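Local coordinates for protein enoyl-CoA hydratase (Mycobacterium tuberculosis, PDB 5KJP) that probably catalyses the reversible hydration of trans-2-enoyl-CoA thioesters in fatty acid metabolism, as a member of the crotonase superfamily, at residues A[246-249]-A[250-254]; A[236-239]-A[240-244]; A[47-50]-A[51-54]; A[219-222]-A[223-227]. All coordinates share one frame; numbering follows the deposited sequence.

Contact 1: A[246-249]-A[250-254]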
# COMPACT_ATOMS: atom_id res chain seq x y z
N ASP A 246 4.53 -28.40 17.90
CA ASP A 246 3.63 -28.34 16.76
C ASP A 246 4.39 -28.38 15.44
O ASP A 246 3.87 -28.87 14.44
CB ASP A 246 2.75 -27.08 16.83
CG ASP A 246 1.52 -27.27 17.71
OD1 ASP A 246 1.23 -28.43 18.11
OD2 ASP A 246 0.85 -26.26 18.01
N ALA A 247 5.62 -27.87 15.44
CA ALA A 247 6.45 -27.92 14.24
C ALA A 247 6.76 -29.37 13.90
O ALA A 247 6.75 -29.76 12.73
CB ALA A 247 7.74 -27.11 14.43
N LYS A 248 7.02 -30.17 14.93
CA LYS A 248 7.28 -31.59 14.74
C LYS A 248 6.02 -32.30 14.24
O LYS A 248 6.06 -33.06 13.28
CB LYS A 248 7.78 -32.24 16.04
CG LYS A 248 7.93 -33.74 15.97
CD LYS A 248 8.46 -34.29 17.28
CE LYS A 248 8.50 -35.80 17.28
NZ LYS A 248 9.08 -36.32 18.56
N GLU A 249 4.91 -32.03 14.92
CA GLU A 249 3.63 -32.64 14.58
C GLU A 249 3.19 -32.29 13.16
O GLU A 249 2.66 -33.13 12.44
CB GLU A 249 2.56 -32.22 15.60
CG GLU A 249 1.13 -32.58 15.24
CD GLU A 249 0.87 -34.07 15.23
OE1 GLU A 249 1.73 -34.85 15.70
OE2 GLU A 249 -0.21 -34.47 14.74
N GLY A 250 3.44 -31.04 12.76
CA GLY A 250 3.08 -30.59 11.44
C GLY A 250 3.84 -31.35 10.37
O GLY A 250 3.28 -31.72 9.34
N ALA A 251 5.12 -31.61 10.63
CA ALA A 251 5.96 -32.33 9.68
C ALA A 251 5.54 -33.80 9.60
O ALA A 251 5.48 -34.38 8.52
CB ALA A 251 7.43 -32.21 10.06
N ILE A 252 5.27 -34.40 10.76
CA ILE A 252 4.84 -35.79 10.84
C ILE A 252 3.51 -35.98 10.12
O ILE A 252 3.35 -36.89 9.30
CB ILE A 252 4.68 -36.25 12.30
CG1 ILE A 252 6.04 -36.33 12.99
CG2 ILE A 252 3.98 -37.60 12.36
CD1 ILE A 252 6.93 -37.43 12.48
N ALA A 253 2.55 -35.10 10.42
CA ALA A 253 1.21 -35.20 9.87
C ALA A 253 1.23 -35.08 8.35
O ALA A 253 0.58 -35.87 7.65
CB ALA A 253 0.32 -34.12 10.46
N PHE A 254 1.98 -34.11 7.84
CA PHE A 254 2.11 -33.91 6.40
C PHE A 254 2.70 -35.15 5.72
O PHE A 254 2.20 -35.60 4.69
CB PHE A 254 2.97 -32.68 6.10
CG PHE A 254 2.75 -32.12 4.73
CD1 PHE A 254 2.03 -30.95 4.56
CD2 PHE A 254 3.24 -32.77 3.61
CE1 PHE A 254 1.82 -30.43 3.29
CE2 PHE A 254 3.03 -32.26 2.34
CZ PHE A 254 2.32 -31.09 2.18

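Contact 2: A[236-239]-A[240-244]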
# COMPACT_ATOMS: atom_id res chain seq x y z
N LYS A 236 13.77 -13.66 15.90
CA LYS A 236 13.45 -13.83 17.32
C LYS A 236 12.06 -14.43 17.50
O LYS A 236 11.80 -15.17 18.45
CB LYS A 236 13.53 -12.50 18.06
CG LYS A 236 14.86 -11.78 17.92
CD LYS A 236 14.73 -10.34 18.41
CE LYS A 236 16.07 -9.61 18.38
NZ LYS A 236 15.89 -8.14 18.51
N ILE A 237 11.16 -14.09 16.59
CA ILE A 237 9.80 -14.62 16.64
C ILE A 237 9.76 -16.01 16.00
O ILE A 237 8.99 -16.87 16.42
CB ILE A 237 8.82 -13.65 15.94
CG1 ILE A 237 8.83 -12.29 16.66
CG2 ILE A 237 7.41 -14.23 15.91
CD1 ILE A 237 8.09 -11.20 15.90
N LEU A 238 10.62 -16.23 15.00
CA LEU A 238 10.63 -17.50 14.27
C LEU A 238 11.10 -18.69 15.10
O LEU A 238 10.53 -19.78 15.01
CB LEU A 238 11.53 -17.40 13.03
CG LEU A 238 11.08 -16.53 11.86
CD1 LEU A 238 12.09 -16.62 10.73
CD2 LEU A 238 9.71 -16.98 11.38
N VAL A 239 12.15 -18.49 15.89
CA VAL A 239 12.81 -19.62 16.56
C VAL A 239 11.88 -20.43 17.47
O VAL A 239 11.85 -21.66 17.35
CB VAL A 239 14.05 -19.14 17.36
CG1 VAL A 239 14.60 -20.26 18.23
CG2 VAL A 239 15.11 -18.63 16.41
N PRO A 240 11.09 -19.77 18.34
CA PRO A 240 10.20 -20.58 19.19
C PRO A 240 9.17 -21.40 18.40
O PRO A 240 8.73 -22.44 18.87
CB PRO A 240 9.50 -19.54 20.06
CG PRO A 240 10.44 -18.39 20.10
CD PRO A 240 11.03 -18.35 18.72
N VAL A 241 8.80 -20.93 17.21
CA VAL A 241 7.87 -21.67 16.38
C VAL A 241 8.55 -22.91 15.80
O VAL A 241 8.01 -24.02 15.86
CB VAL A 241 7.31 -20.80 15.23
CG1 VAL A 241 6.42 -21.63 14.32
CG2 VAL A 241 6.54 -19.62 15.81
N PHE A 242 9.74 -22.72 15.24
CA PHE A 242 10.44 -23.81 14.57
C PHE A 242 10.88 -24.92 15.52
O PHE A 242 11.09 -26.05 15.09
CB PHE A 242 11.65 -23.26 13.81
CG PHE A 242 11.32 -22.82 12.42
CD1 PHE A 242 10.56 -21.68 12.20
CD2 PHE A 242 11.75 -23.55 11.32
CE1 PHE A 242 10.24 -21.27 10.92
CE2 PHE A 242 11.44 -23.14 10.03
CZ PHE A 242 10.68 -22.00 9.83
N THR A 243 11.00 -24.62 16.81
CA THR A 243 11.41 -25.62 17.79
C THR A 243 10.23 -26.14 18.61
O THR A 243 10.41 -26.89 19.56
CB THR A 243 12.47 -25.07 18.76
OG1 THR A 243 11.94 -23.93 19.44
CG2 THR A 243 13.73 -24.66 18.00
N SER A 244 9.02 -25.74 18.23
CA SER A 244 7.83 -26.14 18.98
C SER A 244 7.46 -27.59 18.74
O SER A 244 7.86 -28.19 17.73
CB SER A 244 6.65 -25.24 18.63
OG SER A 244 6.30 -25.37 17.25

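Contact 3: A[47-50]-A[51-54]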
# COMPACT_ATOMS: atom_id res chain seq x y z
N LEU A 47 -16.50 -5.58 24.74
CA LEU A 47 -15.54 -5.89 23.68
C LEU A 47 -14.16 -6.18 24.26
O LEU A 47 -13.49 -7.12 23.84
CB LEU A 47 -15.46 -4.74 22.67
CG LEU A 47 -16.71 -4.56 21.80
CD1 LEU A 47 -16.60 -3.32 20.92
CD2 LEU A 47 -16.94 -5.80 20.96
N ALA A 48 -13.74 -5.36 25.23
CA ALA A 48 -12.43 -5.54 25.85
C ALA A 48 -12.36 -6.88 26.58
O ALA A 48 -11.36 -7.60 26.47
CB ALA A 48 -12.14 -4.39 26.81
N ASP A 49 -13.42 -7.21 27.30
CA ASP A 49 -13.50 -8.48 28.02
C ASP A 49 -13.42 -9.67 27.05
O ASP A 49 -12.76 -10.67 27.34
CB ASP A 49 -14.78 -8.57 28.83
CG ASP A 49 -14.78 -7.66 30.06
OD1 ASP A 49 -13.70 -7.17 30.45
OD2 ASP A 49 -15.87 -7.45 30.63
N ALA A 50 -14.10 -9.55 25.91
CA ALA A 50 -14.10 -10.61 24.90
C ALA A 50 -12.71 -10.84 24.32
O ALA A 50 -12.29 -11.98 24.12
CB ALA A 50 -15.10 -10.28 23.79
N MSE A 51 -11.99 -9.75 24.05
CA MSE A 51 -10.63 -9.86 23.53
C MSE A 51 -9.70 -10.48 24.57
O MSE A 51 -8.81 -11.26 24.23
CB MSE A 51 -10.11 -8.49 23.07
CG MSE A 51 -10.90 -7.87 21.91
SE MSE A 51 -11.27 -9.08 20.41
CE MSE A 51 -12.73 -8.06 19.60
N ASP A 52 -9.90 -10.13 25.85
CA ASP A 52 -9.14 -10.74 26.94
C ASP A 52 -9.42 -12.24 26.99
O ASP A 52 -8.51 -13.04 27.20
CB ASP A 52 -9.49 -10.11 28.30
CG ASP A 52 -9.01 -8.68 28.42
OD1 ASP A 52 -8.20 -8.24 27.58
OD2 ASP A 52 -9.45 -7.98 29.36
N GLN A 53 -10.68 -12.60 26.80
CA GLN A 53 -11.07 -14.00 26.82
C GLN A 53 -10.41 -14.77 25.68
O GLN A 53 -9.86 -15.85 25.88
CB GLN A 53 -12.59 -14.14 26.72
CG GLN A 53 -13.08 -15.58 26.75
CD GLN A 53 -14.59 -15.68 26.63
OE1 GLN A 53 -15.29 -14.67 26.70
NE2 GLN A 53 -15.09 -16.89 26.45
N LEU A 54 -10.49 -14.19 24.48
CA LEU A 54 -9.85 -14.76 23.30
C LEU A 54 -8.38 -15.06 23.55
O LEU A 54 -7.93 -16.19 23.37
CB LEU A 54 -9.98 -13.81 22.10
CG LEU A 54 -9.11 -14.15 20.88
CD1 LEU A 54 -9.56 -15.47 20.23
CD2 LEU A 54 -9.11 -13.00 19.88
O HOH W 1 -11.39 -6.17 29.84
O HOH W 2 -11.07 -9.24 31.32

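Contact 4: A[219-222]-A[223-227]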
# COMPACT_ATOMS: atom_id res chain seq x y z
N ILE A 219 3.75 -9.73 10.77
CA ILE A 219 3.14 -8.77 9.85
C ILE A 219 2.81 -7.44 10.55
O ILE A 219 3.10 -6.37 10.02
CB ILE A 219 1.89 -9.35 9.17
CG1 ILE A 219 2.29 -10.48 8.21
CG2 ILE A 219 1.13 -8.25 8.43
CD1 ILE A 219 1.12 -11.19 7.56
N THR A 220 2.23 -7.52 11.75
CA THR A 220 1.87 -6.30 12.48
C THR A 220 3.10 -5.54 12.99
O THR A 220 3.19 -4.33 12.84
CB THR A 220 0.93 -6.60 13.68
OG1 THR A 220 1.60 -7.40 14.66
CG2 THR A 220 -0.35 -7.31 13.23
N GLU A 221 4.06 -6.25 13.58
CA GLU A 221 5.22 -5.58 14.17
C GLU A 221 6.23 -5.08 13.14
O GLU A 221 6.96 -4.12 13.40
CB GLU A 221 5.91 -6.50 15.18
CG GLU A 221 5.03 -6.84 16.37
CD GLU A 221 5.77 -7.61 17.46
OE1 GLU A 221 7.01 -7.73 17.37
OE2 GLU A 221 5.11 -8.08 18.41
N SER A 222 6.28 -5.71 11.97
CA SER A 222 7.26 -5.33 10.96
C SER A 222 7.02 -3.91 10.45
O SER A 222 7.92 -3.30 9.87
CB SER A 222 7.24 -6.31 9.78
OG SER A 222 6.01 -6.24 9.09
N ARG A 223 5.82 -3.38 10.68
CA ARG A 223 5.52 -2.00 10.33
C ARG A 223 6.48 -1.03 11.00
O ARG A 223 6.76 0.05 10.48
CB ARG A 223 4.09 -1.62 10.73
CG ARG A 223 2.98 -2.56 10.29
CD ARG A 223 1.65 -1.99 10.77
NE ARG A 223 0.62 -3.00 11.00
CZ ARG A 223 -0.64 -2.72 11.30
NH1 ARG A 223 -1.03 -1.46 11.41
NH2 ARG A 223 -1.52 -3.70 11.49
N GLY A 224 6.98 -1.42 12.17
CA GLY A 224 7.89 -0.58 12.92
C GLY A 224 9.34 -1.04 12.87
O GLY A 224 10.14 -0.64 13.70
N TRP A 225 9.67 -1.87 11.89
CA TRP A 225 11.05 -2.32 11.71
C TRP A 225 11.70 -1.65 10.50
O TRP A 225 11.03 -1.36 9.52
CB TRP A 225 11.12 -3.84 11.54
CG TRP A 225 10.60 -4.63 12.70
CD1 TRP A 225 10.38 -4.18 13.97
CD2 TRP A 225 10.23 -6.01 12.69
NE1 TRP A 225 9.89 -5.21 14.75
CE2 TRP A 225 9.79 -6.34 13.98
CE3 TRP A 225 10.22 -7.01 11.70
CZ2 TRP A 225 9.35 -7.62 14.32
CZ3 TRP A 225 9.78 -8.27 12.04
CH2 TRP A 225 9.35 -8.57 13.34
N SER A 226 13.00 -1.42 10.58
CA SER A 226 13.74 -0.92 9.42
C SER A 226 14.11 -2.08 8.51
O SER A 226 14.25 -3.21 8.98
CB SER A 226 14.99 -0.17 9.86
OG SER A 226 15.66 -0.86 10.91
N PRO A 227 14.26 -1.80 7.20
CA PRO A 227 14.73 -2.82 6.25
C PRO A 227 16.00 -3.52 6.73
O PRO A 227 16.15 -4.72 6.52
CB PRO A 227 15.00 -2.00 4.99
CG PRO A 227 14.04 -0.87 5.07
CD PRO A 227 13.94 -0.53 6.53

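Contact 1: A[246-249]-A[250-254]
With chi1 at -68°, the CG1 branch of Ile-252 turns back over the preceding helical turn and lies 3.3 Å from Lys-248 O; beyond it the lysine's CG comes within 4.4 Å of the same CG1. Glu-249 sends CG anti to its backbone N (chi1 169°) and then bends at the next bond, bringing OE2 to 4.3 Å from Ala-253 CB, a loose approach of carboxylate and methyl. That methyl also sits 3.2 Å from Glu-249 O, just where the amide of Ala-253 bonds to the same carbonyl. Four consecutive bonds of the alpha-helix span the junction, from Gly-250 N to Asp-246 O at 2.8 Å through to Ala-253 N to Glu-249 O at 2.8 Å. Gly-250 and Ala-253, both buried, keep that side of the helix slim. The charged end of Lys-248 suits its exposed place, and Ile-252 packs along the aliphatic start of that lysine and touches Arg-258. The helix lies against the C-terminal tail: Glu-249 OE2 forms a salt bridge with Arg-258 and accepts from Arg-261 N, while the carboxylate of Asp-246 takes the amides of Thr-263 and Gly-264. Ala-247 packs on Leu-144 of the second subunit. Since both acids are held by cationic or N-H partners, their ionised forms would probably be stabilised, and the acidic side chains fasten the tail to the helix.

Contact 2: A[236-239]-A[240-244]
Pro-240 meets the turn before it through its ring: CD lies 3.3 Å from Lys-236 O, the carbonyl that an amide at this position would have bonded. Lacking that hydrogen, the proline kinks the helix here. Its CD lies a close 3.4 Å from Val-239 CB, as neighbours joined through the proline N, and the two side chains cross at about a right angle. Val-241 follows with a weak bond from its N to Leu-238 O, and its CG2 branch lies 3.7 Å from Ile-237 O. Phe-242 restores the regular pattern, its N bonding to Leu-238 O at 3.1 Å. That oxygen also sits near the plane of the phenyl ring at its edge, while CE1 approaches Leu-238 CD2 at 4.3 Å, an apolar pair suited to a subunit interface. Thr-243 is where helical backbone angles end. Its N bonds to Val-239 O, and a chi1 of 59° swings OG1 round to within 3.1 Å of Val-239 O. Ser-244 then turns back on Val-241 O, which accepts from both its N and its OG, the latter at 2.6 Å. The same OG caps Ala-247 N, so a small hydroxyl residue serves well as N-cap of the next helix. Ile-237 and Val-241 pack on helix 209-221, while Leu-238 and Phe-242 meet Val-145, and Val-241 meets Gly-143, of the second subunit, before the chain turns into helix 245-255.

Contact 3: A[47-50]-A[51-54]
One face of the Asp-52 carboxylate lies over Ala-48 O, 3.2 Å from CG. A chi1 of -68° brings it there by folding CG back beside the backbone N, which itself bonds to Ala-48 O. The carboxylate of Asp-49 stands three residues earlier on the same side of the helix, its OD1 4.5 Å from Asp-52 OD2. These like charges would be expected to repel, but one water bridges them, 2.6 Å from Asp-49 OD1 and 2.7 Å from Asp-52 OD2. A second water lies 2.8 Å from Asp-52 OD2 and reaches Asp-49 OD1 only weakly. Salt bridges to Arg-45 for Asp-49 and to Arg-92 for Asp-52 probably lessen the repulsion. The side chains of the buried side are apolar. In the selenomethionine Met-51, chi1 (-63°) sets CG 3.3 Å from Leu-47 O, and the bend at chi2 then directs the selenium end; the side chain packs on Ile-28, Phe-96 and Pro-101. Leu-47 and Ala-50 also lie on Ile-28, and the small Ala-50 packs on Val-19 too, consistent with a close approach of helix and sheet. Leu-54 reaches Ala-63 and Pro-101. Four i to i+4 backbone bonds cross the junction. This is an amphipathic helix, acidic on one side and apolar on the other, as expected of the crossover helix in the beta-alpha-beta unit of strand 25-30, helix 41-56 and strand 62-67.

Contact 4: A[219-222]-A[223-227]
Where helix 209-221 gives way to the loop leading to helix 230-242, the indole of Trp-225 folds back over the last helical turn. One face of the ring takes Ser-222 CA in a CH-pi contact, 3.8 Å from the centroid of the six-membered ring, and the same face carries Glu-221 O, 3.4 Å above the plane. Glu-221 CB adds a contact of 3.7 Å to Trp-225 CZ2, while its carboxylate stands almost perpendicular to the ring and pairs with Arg-217. Gly-224 N to Glu-221 O and Trp-225 N to Ser-222 O, each 3.0 Å, are i to i+3 bonds, tighter turns than the alpha-helix. Arg-223 runs back the other way: a chi1 of -51° starts its extended chain past Thr-220 O, which lies 3.1 Å from CG. Length and charge let its NH1 form a salt bridge with Glu-156 and its NH2 a hydrogen bond with Tyr-160 OH of the second subunit. A broad tryptophan is well placed here, for it also packs on Glu-233, Gln-234 and Ile-237 of the next helix. The turn thus connects two successive C-terminal helices of the crotonase chain where they meet the second subunit.

In the fold
Contact 3 alone belongs to the central fold: it is buried, its helix laid on the sheet, and no other subunit touches it. The other three follow one another through the C-terminal helices, farther from the chain's centre, and all meet the second subunit; contacts 1 and 2 are partly buried, and contact 4 lies at the surface. Contacts 4 and 2 touch where Ile-237 CD1 meets Trp-225 CH2 at 3.9 Å, joining helices 209-221 and 230-242; contacts 2 and 1 touch where Ala-247 CB meets Val-241 O at 3.4 Å. Chemistry differs with place: apolar packing beneath watered acids in contact 3, a tryptophan packed over the end of its helix in contact 4, a proline kink and serine cap in contact 2, and carboxylates bonded to the C-terminal tail in contact 1.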